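Local coordinates for hypothetical membrane protein (Corynebacterium glutamicum, PDB 6JSB) that binds heme through its HtaA-family domain and probably passes it along in the corynebacterial heme-uptake pathway, at residues T9-W14 against T187-N192; G38-R43 against G73-T78; L99-P104 against L115-K120; G161-T166 against E181-I186. All blocks are in the same frame, centred on the assembly; numbering follows the deposited sequence. Where two conformers were deposited one is given.

Interaction 1: residues T9-W14 against T187-N192; sequences TGTADW and TLNLTN
Asn189 carries the polar side-chain contact between 9-14 and 187-192. Its CG stands beside the backbone N (chi1 -51°), which leans the amide across the neighbouring strand between Thr11 and Asp13. ND2 donates to Thr11 OG1 at 3.2 Å, the hydroxyl lying 26° out of the amide plane. A second bond, from Asn189 ND2 to Asp13 OD1, is short at 2.7 Å but weak, because its angle at hydrogen is only 126°; the carboxylate and amide planes are almost perpendicular. Backbone bonds fix this register: Asn189 N reaches Thr11 O at 2.8 Å, nearly along the C=O axis, and Thr191 and Thr187 exchange bond pairs with Thr9 and Asp13. These hydrogen-bonded antiparallel pairs join the N-terminal strand 2-14 to the last strand, 186-198, of the domain's curled sheet. On the other face, Leu188 CD2 touches Ala12 CB at 3.8 Å. At Gly10, opposite Leu190, a CB would run into Asn189 O and, by the backbone angles, into Thr9 O. At the ends, one water joins Thr9 OG1 to Thr191 O, whereas Thr187 OG1 is bonded to Thr160. Further out, strand 156-165 flanks 187-192; its Thr158, a calcium ligand but with no ion bound here, touches Asn189.

Interaction 2: residues G38-R43 against G73-T78; sequences GGIEVR and GGVHWT
Backbone hydrogen bonds set the antiparallel register of 39-43 against 74-78, whose axes approach to 4.7 Å. Glu41 and His76 form a hydrogen-bonded pair, with His76 N meeting Glu41 O nearly along its C=O axis at 2.9 Å. Arg43 and Gly74 form another, but Gly74 N sits 45° above the carbonyl plane of Arg43, off the lone pairs. At the opposite end Gly39 N bonds to Thr78 OG1 at 3.2 Å; that hydroxyl lies between backbone N and carbonyl carbon (chi1 40°), facing Gly38, where a CB would clash with it.

Apolar contacts occupy the face of Ile40, Val42, Val75 and Trp77. Ile40 runs alongside Trp77, its CD1 3.5 Å from the indole CD1. Val75 CG1 rests over one indole face, toward the rim, and also meets Ile40 CG2 at 3.9 Å. Val42 CG1 touches Val75 CG2 from the side.

Charged and polar groups mark the other face. The side chain of Arg43 is extended from CG to NE and lays its guanidinium flat over Gly74, whose CA is 3.7 Å above the plane over its centre; the bare glycine permits this approach, and NH1 goes on to a salt bridge with Asp100. His76 NE2 is bonded to Asp98.

Trp77 NE1 bonds to Asn21 of helix 18-24, the helix that holds the heme's axial Tyr23, so this antiparallel strand pair backs the heme-binding end of the HtaA domain.

Interaction 3: residues L99-P104 against L115-K120; sequences LDFSNP and LLVDFK
Main-chain bonds carry the polar link between 99-104 and 115-120, which belong to the antiparallel beta hairpin of strands 95-109 and 112-122. Ser102 N donates to Asp118 O at 2.8 Å, and Asp118 N returns the bond nearly along the C=O axis of Ser102; Asp100 and Lys120 exchange a similar pair. A water sits beside the ladder within hydrogen-bonding distance of Asp118 O, Ser102 OG and Asp100 OD2, the last at 2.6 Å and on the carboxylate that pairs with Arg43. Where the chain turns a corner at Asn103, ND2 bonds to Asp118 OD2 at 3.2 Å, straight at 169°; the acceptor lies in the amide plane, yet the donor stands 35° above the carboxylate plane. Asp118 OD1 takes the backbone N of Gln138, so the carboxylate is gripped at both oxygens. On the apolar face, Phe101 presents its ring edge to Phe119 CB, 3.8 Å from CD1 and in the ring plane, while Trp77 meets the ring with planes about 80° apart. Val117 parts its two branches: CG2 lies 3.9 Å from Phe101 CD1, and CG1 lies 3.8 Å from Pro104 CB.

Interaction 4: residues G161-T166 against E181-I186; sequences GQTKLT and EALAPI
Backbones 161-165 and 181-186 run roughly antiparallel, their end-to-end directions 146° apart, but the register slips by one residue between Gly161 and Lys164. The contact joins strand 156-165 of the HtaA-domain sheet to the irregular chain leading into the last strand, 186-198. At one end Gly161 and Ile186 form a hydrogen-bonded antiparallel pair, Gly161 N reaching Ile186 O at 2.8 Å. Beyond the slip, Leu165 N donates to Glu181 O, and Leu183 N comes to Thr163 O from 52° above the carbonyl plane.

Thr163 spans the irregular part. Its OG1 lies between the backbone N and the carbonyl carbon (chi1 54°), from where it donates to Ala184 O at 2.7 Å, again from above the carbonyl plane; the same oxygen also takes a weak bond from Trp14 NE1. Water fills in for a direct backbone bond, accepting from Thr163 N and donating to Leu183 O at 2.8 Å. The methyl CG2 of Thr163 touches Ile186 CG2 at 3.9 Å, with the two side chains crossed at about a right angle.

Toward the heme end, Glu181 OE2 forms a salt bridge with Arg17, which also bonds Ala182 O. Leu165 packs on the heme-binding Tyr177, and across the contact its CD1 meets Leu183 CD1 at 3.8 Å, the two side chains crossing obliquely.

Overall arrangement
From the N terminus, strand 2-14 meets the last strand, 186-198, on one side (56-65 is its other neighbour), so interaction 1 closes the longest loop and encloses the other three. Within it, interactions 2, 3 and 4 close in series, without crossing. Interaction 2 brings 73-78 back to 38-43; the next strand then pairs with 73-78, placing interaction 3 beside it, with centres about 11 Å apart. Interaction 4 closes around helix 167-172 and the Tyr177 loop, and its second segment runs directly into that of interaction 1. Trp14 of interaction 1 touches interactions 3 and 4: its CZ2 packs 3.5 Å from Leu115 CD2, while its CD1 approaches Ile186.

Interaction 1: residues T9-W14 against T187-N192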
loop_
_atom_site.group_PDB
_atom_site.type_symbol
_atom_site.label_atom_id
_atom_site.label_comp_id
_atom_site.label_asym_id
_atom_site.label_seq_id
_atom_site.Cartn_x
_atom_site.Cartn_y
_atom_site.Cartn_z
ATOM N N THR A 9 -4.596 -9.867 15.616
ATOM C CA THR A 9 -3.919 -8.592 15.797
ATOM C C THR A 9 -2.548 -8.696 15.142
ATOM O O THR A 9 -2.073 -9.789 14.837
ATOM C CB THR A 9 -3.745 -8.230 17.267
ATOM O OG1 THR A 9 -3.134 -9.342 17.968
ATOM C CG2 THR A 9 -5.148 -7.966 17.865
ATOM N N GLY A 10 -1.870 -7.567 15.062
ATOM C CA GLY A 10 -0.488 -7.557 14.605
ATOM C C GLY A 10 -0.212 -6.477 13.571
ATOM O O GLY A 10 -0.830 -5.392 13.582
ATOM N N THR A 11 0.752 -6.738 12.678
ATOM C CA THR A 11 1.128 -5.743 11.673
ATOM C C THR A 11 1.440 -6.458 10.378
ATOM O O THR A 11 1.734 -7.664 10.369
ATOM C CB THR A 11 2.415 -4.958 12.053
ATOM O OG1 THR A 11 3.493 -5.901 12.336
ATOM C CG2 THR A 11 2.187 -4.089 13.301
ATOM N N ALA A 12 1.458 -5.694 9.299
ATOM C CA ALA A 12 2.022 -6.155 8.024
ATOM C C ALA A 12 3.163 -5.207 7.687
ATOM O O ALA A 12 2.992 -3.990 7.760
ATOM C CB ALA A 12 1.012 -6.158 6.887
ATOM N N ASP A 13 4.293 -5.764 7.265
ATOM C CA ASP A 13 5.434 -4.992 6.778
ATOM C C ASP A 13 5.357 -4.978 5.265
ATOM O O ASP A 13 5.543 -6.024 4.649
ATOM C CB ASP A 13 6.770 -5.630 7.200
ATOM C CG ASP A 13 7.181 -5.326 8.668
ATOM O OD1 ASP A 13 6.536 -5.844 9.615
ATOM O OD2 ASP A 13 8.206 -4.621 8.867
ATOM N N TRP A 14 5.163 -3.792 4.661
ATOM C CA TRP A 14 5.047 -3.710 3.184
ATOM C C TRP A 14 5.559 -2.345 2.755
ATOM O O TRP A 14 4.869 -1.342 3.001
ATOM C CB TRP A 14 3.603 -3.902 2.738
ATOM C CG TRP A 14 3.458 -3.893 1.249
ATOM C CD1 TRP A 14 4.245 -4.568 0.331
ATOM C CD2 TRP A 14 2.506 -3.147 0.514
ATOM N NE1 TRP A 14 3.778 -4.273 -0.964
ATOM C CE2 TRP A 14 2.766 -3.360 -0.868
ATOM C CE3 TRP A 14 1.484 -2.244 0.896
ATOM C CZ2 TRP A 14 2.000 -2.790 -1.881
ATOM C CZ3 TRP A 14 0.704 -1.637 -0.163
ATOM C CH2 TRP A 14 0.987 -1.924 -1.504
ATOM N N THR A 187 5.055 -8.912 4.568
ATOM C CA THR A 187 5.219 -9.868 5.664
ATOM C C THR A 187 4.043 -9.676 6.623
ATOM O O THR A 187 3.762 -8.554 7.042
ATOM C CB THR A 187 6.535 -9.660 6.429
ATOM O OG1 THR A 187 7.641 -9.892 5.543
ATOM C CG2 THR A 187 6.624 -10.676 7.537
ATOM N N LEU A 188 3.379 -10.746 6.975
ATOM C CA LEU A 188 2.284 -10.681 7.950
ATOM C C LEU A 188 2.844 -11.151 9.274
ATOM O O LEU A 188 3.385 -12.263 9.333
ATOM C CB LEU A 188 1.123 -11.578 7.549
ATOM C CG LEU A 188 0.532 -11.245 6.187
ATOM C CD1 LEU A 188 -0.600 -12.313 5.837
ATOM C CD2 LEU A 188 -0.010 -9.802 6.288
ATOM N N ASN A 189 2.729 -10.317 10.321
ATOM C CA ASN A 189 3.202 -10.656 11.671
ATOM C C ASN A 189 1.917 -10.728 12.522
ATOM O O ASN A 189 1.436 -9.701 12.999
ATOM C CB ASN A 189 4.134 -9.580 12.222
ATOM C CG ASN A 189 5.281 -9.222 11.246
ATOM O OD1 ASN A 189 6.220 -10.001 11.109
ATOM N ND2 ASN A 189 5.202 -8.033 10.607
ATOM N N LEU A 190 1.332 -11.903 12.667
ATOM C CA LEU A 190 -0.026 -11.974 13.196
ATOM C C LEU A 190 -0.031 -12.734 14.516
ATOM O O LEU A 190 0.691 -13.716 14.667
ATOM C CB LEU A 190 -0.964 -12.729 12.239
ATOM C CG LEU A 190 -0.978 -12.208 10.804
ATOM C CD1 LEU A 190 -1.908 -13.084 9.953
ATOM C CD2 LEU A 190 -1.346 -10.700 10.783
ATOM N N THR A 191 -0.940 -12.352 15.414
ATOM C CA THR A 191 -1.279 -13.137 16.599
ATOM C C THR A 191 -2.757 -13.455 16.457
ATOM O O THR A 191 -3.567 -12.541 16.303
ATOM C CB THR A 191 -0.994 -12.324 17.870
ATOM O OG1 THR A 191 0.403 -12.006 17.910
ATOM C CG2 THR A 191 -1.383 -13.112 19.136
ATOM N N ASN A 192 -3.115 -14.748 16.498
ATOM C CA ASN A 192 -4.494 -15.196 16.294
ATOM C C ASN A 192 -4.958 -15.815 17.593
ATOM O O ASN A 192 -4.456 -16.872 17.990
ATOM C CB ASN A 192 -4.603 -16.216 15.158
ATOM C CG ASN A 192 -4.133 -15.649 13.855
ATOM O OD1 ASN A 192 -4.723 -14.668 13.359
ATOM N ND2 ASN A 192 -3.080 -16.231 13.279
HETATM O O HOH W 1 -4.862 -11.378 18.766
HETATM O O HOH W 2 8.304 -7.845 3.767
#

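Interaction 2: residues G38-R43 against G73-T78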
loop_
_atom_site.group_PDB
_atom_site.type_symbol
_atom_site.label_atom_id
_atom_site.label_comp_id
_atom_site.label_asym_id
_atom_site.label_seq_id
_atom_site.Cartn_x
_atom_site.Cartn_y
_atom_site.Cartn_z
ATOM N N GLY A 38 7.052 17.726 -2.528
ATOM C CA GLY A 38 6.170 16.906 -1.733
ATOM C C GLY A 38 6.959 15.866 -0.962
ATOM O O GLY A 38 8.009 16.184 -0.374
ATOM N N GLY A 39 6.528 14.629 -0.997
ATOM C CA GLY A 39 7.229 13.604 -0.249
ATOM C C GLY A 39 6.207 12.589 0.196
ATOM O O GLY A 39 5.259 12.296 -0.542
ATOM N N ILE A 40 6.466 11.979 1.359
ATOM C CA ILE A 40 5.619 10.892 1.849
ATOM C C ILE A 40 5.041 11.266 3.216
ATOM O O ILE A 40 5.788 11.694 4.114
ATOM C CB ILE A 40 6.441 9.578 1.929
ATOM C CG1 ILE A 40 6.933 9.212 0.513
ATOM C CG2 ILE A 40 5.647 8.441 2.647
ATOM C CD1 ILE A 40 7.772 7.921 0.409
ATOM N N GLU A 41 3.723 11.124 3.379
ATOM C CA GLU A 41 3.062 11.299 4.664
ATOM C C GLU A 41 2.300 10.025 4.993
ATOM O O GLU A 41 1.723 9.394 4.106
ATOM C CB GLU A 41 2.087 12.519 4.650
ATOM C CG GLU A 41 1.459 12.843 6.005
ATOM C CD GLU A 41 0.805 14.232 6.058
ATOM O OE1 GLU A 41 0.182 14.647 5.060
ATOM O OE2 GLU A 41 0.941 14.936 7.089
ATOM N N VAL A 42 2.333 9.611 6.263
ATOM C CA VAL A 42 1.610 8.405 6.670
ATOM C C VAL A 42 0.550 8.791 7.709
ATOM O O VAL A 42 0.640 9.856 8.337
ATOM C CB VAL A 42 2.571 7.305 7.210
ATOM C CG1 VAL A 42 3.706 7.059 6.173
ATOM C CG2 VAL A 42 3.110 7.718 8.603
ATOM N N ARG A 43 -0.464 7.926 7.891
ATOM C CA ARG A 43 -1.543 8.252 8.797
ATOM C C ARG A 43 -2.225 6.970 9.288
ATOM O O ARG A 43 -2.012 5.868 8.753
ATOM C CB ARG A 43 -2.571 9.169 8.111
ATOM C CG ARG A 43 -3.301 8.465 6.946
ATOM C CD ARG A 43 -4.305 9.452 6.325
ATOM N NE ARG A 43 -5.165 8.796 5.322
ATOM C CZ ARG A 43 -4.773 8.538 4.084
ATOM N NH1 ARG A 43 -3.531 8.851 3.676
ATOM N NH2 ARG A 43 -5.653 7.963 3.237
ATOM N N GLY A 73 -4.706 2.119 7.956
ATOM C CA GLY A 73 -3.568 2.984 7.687
ATOM C C GLY A 73 -3.614 3.578 6.279
ATOM O O GLY A 73 -4.303 3.086 5.386
ATOM N N GLY A 74 -2.873 4.669 6.099
ATOM C CA GLY A 74 -2.807 5.335 4.805
ATOM C C GLY A 74 -1.410 5.859 4.565
ATOM O O GLY A 74 -0.699 6.231 5.504
ATOM N N VAL A 75 -1.021 5.886 3.285
ATOM C CA VAL A 75 0.243 6.511 2.868
ATOM C C VAL A 75 -0.035 7.393 1.655
ATOM O O VAL A 75 -0.758 6.981 0.750
ATOM C CB VAL A 75 1.315 5.462 2.519
ATOM C CG1 VAL A 75 2.563 6.167 2.028
ATOM C CG2 VAL A 75 1.627 4.578 3.750
ATOM N N HIS A 76 0.554 8.596 1.631
ATOM C CA HIS A 76 0.290 9.571 0.560
ATOM C C HIS A 76 1.636 9.976 -0.018
ATOM O O HIS A 76 2.496 10.474 0.733
ATOM C CB HIS A 76 -0.406 10.804 1.166
ATOM C CG HIS A 76 -0.857 11.821 0.168
ATOM N ND1 HIS A 76 -1.009 13.150 0.514
ATOM C CD2 HIS A 76 -1.201 11.719 -1.137
ATOM C CE1 HIS A 76 -1.432 13.828 -0.548
ATOM N NE2 HIS A 76 -1.571 12.987 -1.561
ATOM N N TRP A 77 1.822 9.816 -1.334
ATOM C CA TRP A 77 3.044 10.264 -2.010
ATOM C C TRP A 77 2.719 11.447 -2.927
ATOM O O TRP A 77 1.711 11.411 -3.656
ATOM C CB TRP A 77 3.603 9.180 -2.920
ATOM C CG TRP A 77 4.067 7.889 -2.285
ATOM C CD1 TRP A 77 5.384 7.505 -2.115
ATOM C CD2 TRP A 77 3.260 6.762 -1.895
ATOM N NE1 TRP A 77 5.435 6.230 -1.593
ATOM C CE2 TRP A 77 4.138 5.763 -1.425
ATOM C CE3 TRP A 77 1.858 6.526 -1.852
ATOM C CZ2 TRP A 77 3.676 4.506 -0.972
ATOM C CZ3 TRP A 77 1.398 5.307 -1.405
ATOM C CH2 TRP A 77 2.306 4.302 -0.946
ATOM N N THR A 78 3.594 12.455 -2.951
ATOM C CA THR A 78 3.358 13.606 -3.825
ATOM C C THR A 78 4.680 14.021 -4.462
ATOM O O THR A 78 5.700 14.143 -3.779
ATOM C CB THR A 78 2.787 14.816 -3.043
ATOM O OG1 THR A 78 3.426 14.955 -1.777
ATOM C CG2 THR A 78 1.269 14.601 -2.756
#

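Interaction 3: residues L99-P104 against L115-K120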
loop_
_atom_site.group_PDB
_atom_site.type_symbol
_atom_site.label_atom_id
_atom_site.label_comp_id
_atom_site.label_asym_id
_atom_site.label_seq_id
_atom_site.Cartn_x
_atom_site.Cartn_y
_atom_site.Cartn_z
ATOM N N LEU A 99 -0.569 10.220 -5.171
ATOM C CA LEU A 99 -0.962 8.811 -5.004
ATOM C C LEU A 99 -1.244 8.523 -3.530
ATOM O O LEU A 99 -0.465 8.912 -2.653
ATOM C CB LEU A 99 0.208 7.909 -5.464
ATOM C CG LEU A 99 0.074 6.419 -5.118
ATOM C CD1 LEU A 99 -1.074 5.716 -5.865
ATOM C CD2 LEU A 99 1.399 5.714 -5.498
ATOM N N ASP A 100 -2.344 7.843 -3.243
ATOM C CA ASP A 100 -2.680 7.529 -1.862
ATOM C C ASP A 100 -3.158 6.092 -1.810
ATOM O O ASP A 100 -4.010 5.709 -2.629
ATOM C CB ASP A 100 -3.779 8.443 -1.363
ATOM C CG ASP A 100 -3.963 8.346 0.117
ATOM O OD1 ASP A 100 -3.424 9.209 0.874
ATOM O OD2 ASP A 100 -4.682 7.425 0.567
ATOM N N PHE A 101 -2.583 5.273 -0.916
ATOM C CA PHE A 101 -3.052 3.913 -0.659
ATOM C C PHE A 101 -3.552 3.848 0.773
ATOM O O PHE A 101 -2.840 4.269 1.680
ATOM C CB PHE A 101 -1.923 2.878 -0.808
ATOM C CG PHE A 101 -1.489 2.587 -2.229
ATOM C CD1 PHE A 101 -2.383 2.613 -3.266
ATOM C CD2 PHE A 101 -0.229 2.119 -2.503
ATOM C CE1 PHE A 101 -1.991 2.232 -4.584
ATOM C CE2 PHE A 101 0.176 1.792 -3.835
ATOM C CZ PHE A 101 -0.714 1.857 -4.861
ATOM N N SER A 102 -4.716 3.221 0.994
ATOM C CA SER A 102 -5.158 3.135 2.386
ATOM C C SER A 102 -5.969 1.858 2.583
ATOM O O SER A 102 -6.425 1.232 1.626
ATOM C CB SER A 102 -5.934 4.371 2.814
ATOM O OG SER A 102 -7.125 4.504 2.064
ATOM N N ASN A 103 -6.108 1.449 3.854
ATOM C CA ASN A 103 -6.862 0.256 4.224
ATOM C C ASN A 103 -6.596 -1.000 3.377
ATOM O O ASN A 103 -7.522 -1.594 2.841
ATOM C CB ASN A 103 -8.358 0.569 4.185
ATOM C CG ASN A 103 -8.710 1.682 5.086
ATOM O OD1 ASN A 103 -8.342 1.669 6.274
ATOM N ND2 ASN A 103 -9.368 2.700 4.535
ATOM N N PRO A 104 -5.356 -1.433 3.278
ATOM C CA PRO A 104 -5.102 -2.653 2.498
ATOM C C PRO A 104 -5.739 -3.872 3.138
ATOM O O PRO A 104 -5.880 -3.969 4.361
ATOM C CB PRO A 104 -3.589 -2.794 2.471
ATOM C CG PRO A 104 -3.004 -1.709 3.421
ATOM C CD PRO A 104 -4.140 -0.866 3.933
ATOM N N LEU A 115 -3.785 -8.576 -2.884
ATOM C CA LEU A 115 -3.662 -7.379 -2.051
ATOM C C LEU A 115 -4.682 -6.373 -2.589
ATOM O O LEU A 115 -4.552 -5.907 -3.724
ATOM C CB LEU A 115 -2.246 -6.803 -2.133
ATOM C CG LEU A 115 -1.952 -5.580 -1.231
ATOM C CD1 LEU A 115 -2.219 -5.870 0.217
ATOM C CD2 LEU A 115 -0.468 -5.230 -1.489
ATOM N N LEU A 116 -5.714 -6.066 -1.784
ATOM C CA LEU A 116 -6.715 -5.059 -2.108
ATOM C C LEU A 116 -6.338 -3.753 -1.439
ATOM O O LEU A 116 -5.809 -3.754 -0.330
ATOM C CB LEU A 116 -8.097 -5.462 -1.605
ATOM C CG LEU A 116 -8.536 -6.878 -1.991
ATOM C CD1 LEU A 116 -9.987 -7.133 -1.508
ATOM C CD2 LEU A 116 -8.476 -7.012 -3.439
ATOM N N VAL A 117 -6.618 -2.619 -2.093
ATOM C CA VAL A 117 -6.299 -1.337 -1.456
ATOM C C VAL A 117 -7.327 -0.315 -1.897
ATOM O O VAL A 117 -7.856 -0.371 -2.989
ATOM C CB VAL A 117 -4.888 -0.770 -1.792
ATOM C CG1 VAL A 117 -3.781 -1.618 -1.181
ATOM C CG2 VAL A 117 -4.686 -0.536 -3.286
ATOM N N ASP A 118 -7.595 0.649 -1.009
ATOM C CA ASP A 118 -8.303 1.857 -1.419
ATOM C C ASP A 118 -7.278 2.813 -2.022
ATOM O O ASP A 118 -6.235 3.093 -1.392
ATOM C CB ASP A 118 -8.958 2.563 -0.237
ATOM C CG ASP A 118 -10.022 1.760 0.452
ATOM O OD1 ASP A 118 -10.478 0.722 -0.082
ATOM O OD2 ASP A 118 -10.409 2.192 1.567
ATOM N N PHE A 119 -7.521 3.280 -3.247
ATOM C CA PHE A 119 -6.488 4.127 -3.890
ATOM C C PHE A 119 -7.111 5.374 -4.472
ATOM O O PHE A 119 -8.304 5.427 -4.790
ATOM C CB PHE A 119 -5.669 3.430 -5.020
ATOM C CG PHE A 119 -6.447 3.194 -6.295
ATOM C CD1 PHE A 119 -6.484 4.160 -7.296
ATOM C CD2 PHE A 119 -7.104 2.018 -6.471
ATOM C CE1 PHE A 119 -7.229 3.987 -8.473
ATOM C CE2 PHE A 119 -7.830 1.800 -7.668
ATOM C CZ PHE A 119 -7.902 2.787 -8.649
ATOM N N LYS A 120 -6.269 6.418 -4.517
ATOM C CA LYS A 120 -6.634 7.654 -5.188
ATOM C C LYS A 120 -5.334 8.112 -5.840
ATOM O O LYS A 120 -4.336 8.370 -5.132
ATOM C CB LYS A 120 -7.178 8.673 -4.148
ATOM C CG LYS A 120 -7.548 10.040 -4.702
ATOM C CD LYS A 120 -7.833 10.999 -3.488
ATOM C CE LYS A 120 -8.276 12.433 -3.911
ATOM N NZ LYS A 120 -7.954 13.385 -2.809
HETATM O O HOH W 3 -6.494 5.833 -0.368
#

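Interaction 4: residues G161-T166 against E181-I186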
loop_
_atom_site.group_PDB
_atom_site.type_symbol
_atom_site.label_atom_id
_atom_site.label_comp_id
_atom_site.label_asym_id
_atom_site.label_seq_id
_atom_site.Cartn_x
_atom_site.Cartn_y
_atom_site.Cartn_z
ATOM N N GLY A 161 4.997 -12.948 1.605
ATOM C CA GLY A 161 4.562 -13.182 0.223
ATOM C C GLY A 161 5.194 -12.245 -0.790
ATOM O O GLY A 161 5.462 -11.058 -0.493
ATOM N N GLN A 162 5.529 -12.800 -1.971
ATOM C CA GLN A 162 5.972 -11.990 -3.110
ATOM C C GLN A 162 4.723 -11.394 -3.742
ATOM O O GLN A 162 3.681 -12.064 -3.797
ATOM C CB GLN A 162 6.738 -12.823 -4.165
ATOM C CG GLN A 162 8.197 -13.166 -3.764
ATOM C CD GLN A 162 8.926 -14.013 -4.790
ATOM O OE1 GLN A 162 9.358 -13.514 -5.849
ATOM N NE2 GLN A 162 9.057 -15.305 -4.501
ATOM N N THR A 163 4.833 -10.163 -4.258
ATOM C CA THR A 163 3.703 -9.448 -4.860
ATOM C C THR A 163 4.020 -9.105 -6.306
ATOM O O THR A 163 5.171 -8.817 -6.649
ATOM C CB THR A 163 3.422 -8.147 -4.128
ATOM O OG1 THR A 163 4.645 -7.380 -4.094
ATOM C CG2 THR A 163 3.047 -8.438 -2.622
ATOM N N LYS A 164 2.970 -9.129 -7.149
ATOM C CA LYS A 164 3.082 -8.750 -8.560
ATOM C C LYS A 164 1.903 -7.856 -8.933
ATOM O O LYS A 164 0.771 -8.180 -8.625
ATOM C CB LYS A 164 3.106 -9.993 -9.465
ATOM C CG LYS A 164 4.501 -10.741 -9.329
ATOM C CD LYS A 164 4.525 -11.941 -10.265
ATOM C CE LYS A 164 5.944 -12.573 -10.363
ATOM N NZ LYS A 164 6.666 -12.596 -9.059
ATOM N N LEU A 165 2.192 -6.763 -9.619
ATOM C CA LEU A 165 1.185 -5.765 -9.985
ATOM C C LEU A 165 0.148 -6.375 -10.918
ATOM O O LEU A 165 0.478 -7.084 -11.879
ATOM C CB LEU A 165 1.896 -4.615 -10.707
ATOM C CG LEU A 165 1.097 -3.325 -10.915
ATOM C CD1 LEU A 165 0.899 -2.643 -9.527
ATOM C CD2 LEU A 165 1.972 -2.435 -11.864
ATOM N N THR A 166 -1.114 -6.033 -10.670
ATOM C CA THR A 166 -2.185 -6.426 -11.571
ATOM C C THR A 166 -2.359 -5.425 -12.723
ATOM O O THR A 166 -1.816 -4.306 -12.722
ATOM C CB THR A 166 -3.517 -6.488 -10.819
ATOM O OG1 THR A 166 -3.816 -5.170 -10.347
ATOM C CG2 THR A 166 -3.510 -7.462 -9.657
ATOM N N GLU A 181 4.664 -6.731 -12.805
ATOM C CA GLU A 181 5.894 -6.197 -12.184
ATOM C C GLU A 181 5.944 -6.550 -10.701
ATOM O O GLU A 181 4.965 -6.373 -9.960
ATOM C CB GLU A 181 5.884 -4.681 -12.350
ATOM C CG GLU A 181 7.157 -4.016 -11.697
ATOM C CD GLU A 181 8.391 -4.077 -12.599
ATOM O OE1 GLU A 181 8.324 -4.572 -13.773
ATOM O OE2 GLU A 181 9.487 -3.642 -12.111
ATOM N N ALA A 182 7.129 -6.985 -10.224
ATOM C CA ALA A 182 7.221 -7.301 -8.808
ATOM C C ALA A 182 7.106 -6.028 -7.986
ATOM O O ALA A 182 7.648 -4.992 -8.359
ATOM C CB ALA A 182 8.566 -7.982 -8.556
ATOM N N LEU A 183 6.370 -6.092 -6.895
ATOM C CA LEU A 183 6.356 -4.983 -5.937
ATOM C C LEU A 183 7.105 -5.443 -4.682
ATOM O O LEU A 183 7.748 -6.510 -4.639
ATOM C CB LEU A 183 4.931 -4.555 -5.608
ATOM C CG LEU A 183 4.130 -4.100 -6.857
ATOM C CD1 LEU A 183 2.742 -3.746 -6.353
ATOM C CD2 LEU A 183 4.799 -2.898 -7.580
ATOM N N ALA A 184 7.063 -4.605 -3.659
ATOM C CA ALA A 184 7.745 -5.020 -2.426
ATOM C C ALA A 184 7.057 -6.244 -1.826
ATOM O O ALA A 184 5.846 -6.382 -1.888
ATOM C CB ALA A 184 7.684 -3.884 -1.370
ATOM N N PRO A 185 7.799 -7.128 -1.184
ATOM C CA PRO A 185 7.158 -8.281 -0.529
ATOM C C PRO A 185 6.387 -7.820 0.703
ATOM O O PRO A 185 6.680 -6.762 1.286
ATOM C CB PRO A 185 8.353 -9.149 -0.123
ATOM C CG PRO A 185 9.417 -8.134 0.113
ATOM C CD PRO A 185 9.235 -7.125 -0.985
ATOM N N ILE A 186 5.358 -8.603 1.098
ATOM C CA ILE A 186 4.536 -8.253 2.266
ATOM C C ILE A 186 4.755 -9.324 3.337
ATOM O O ILE A 186 4.724 -10.515 3.041
ATOM C CB ILE A 186 3.043 -8.083 1.901
ATOM C CG1 ILE A 186 2.183 -7.775 3.136
ATOM C CG2 ILE A 186 2.433 -9.361 1.169
ATOM C CD1 ILE A 186 0.884 -6.954 2.750
HETATM O O HOH W 4 7.528 -9.135 -3.842
#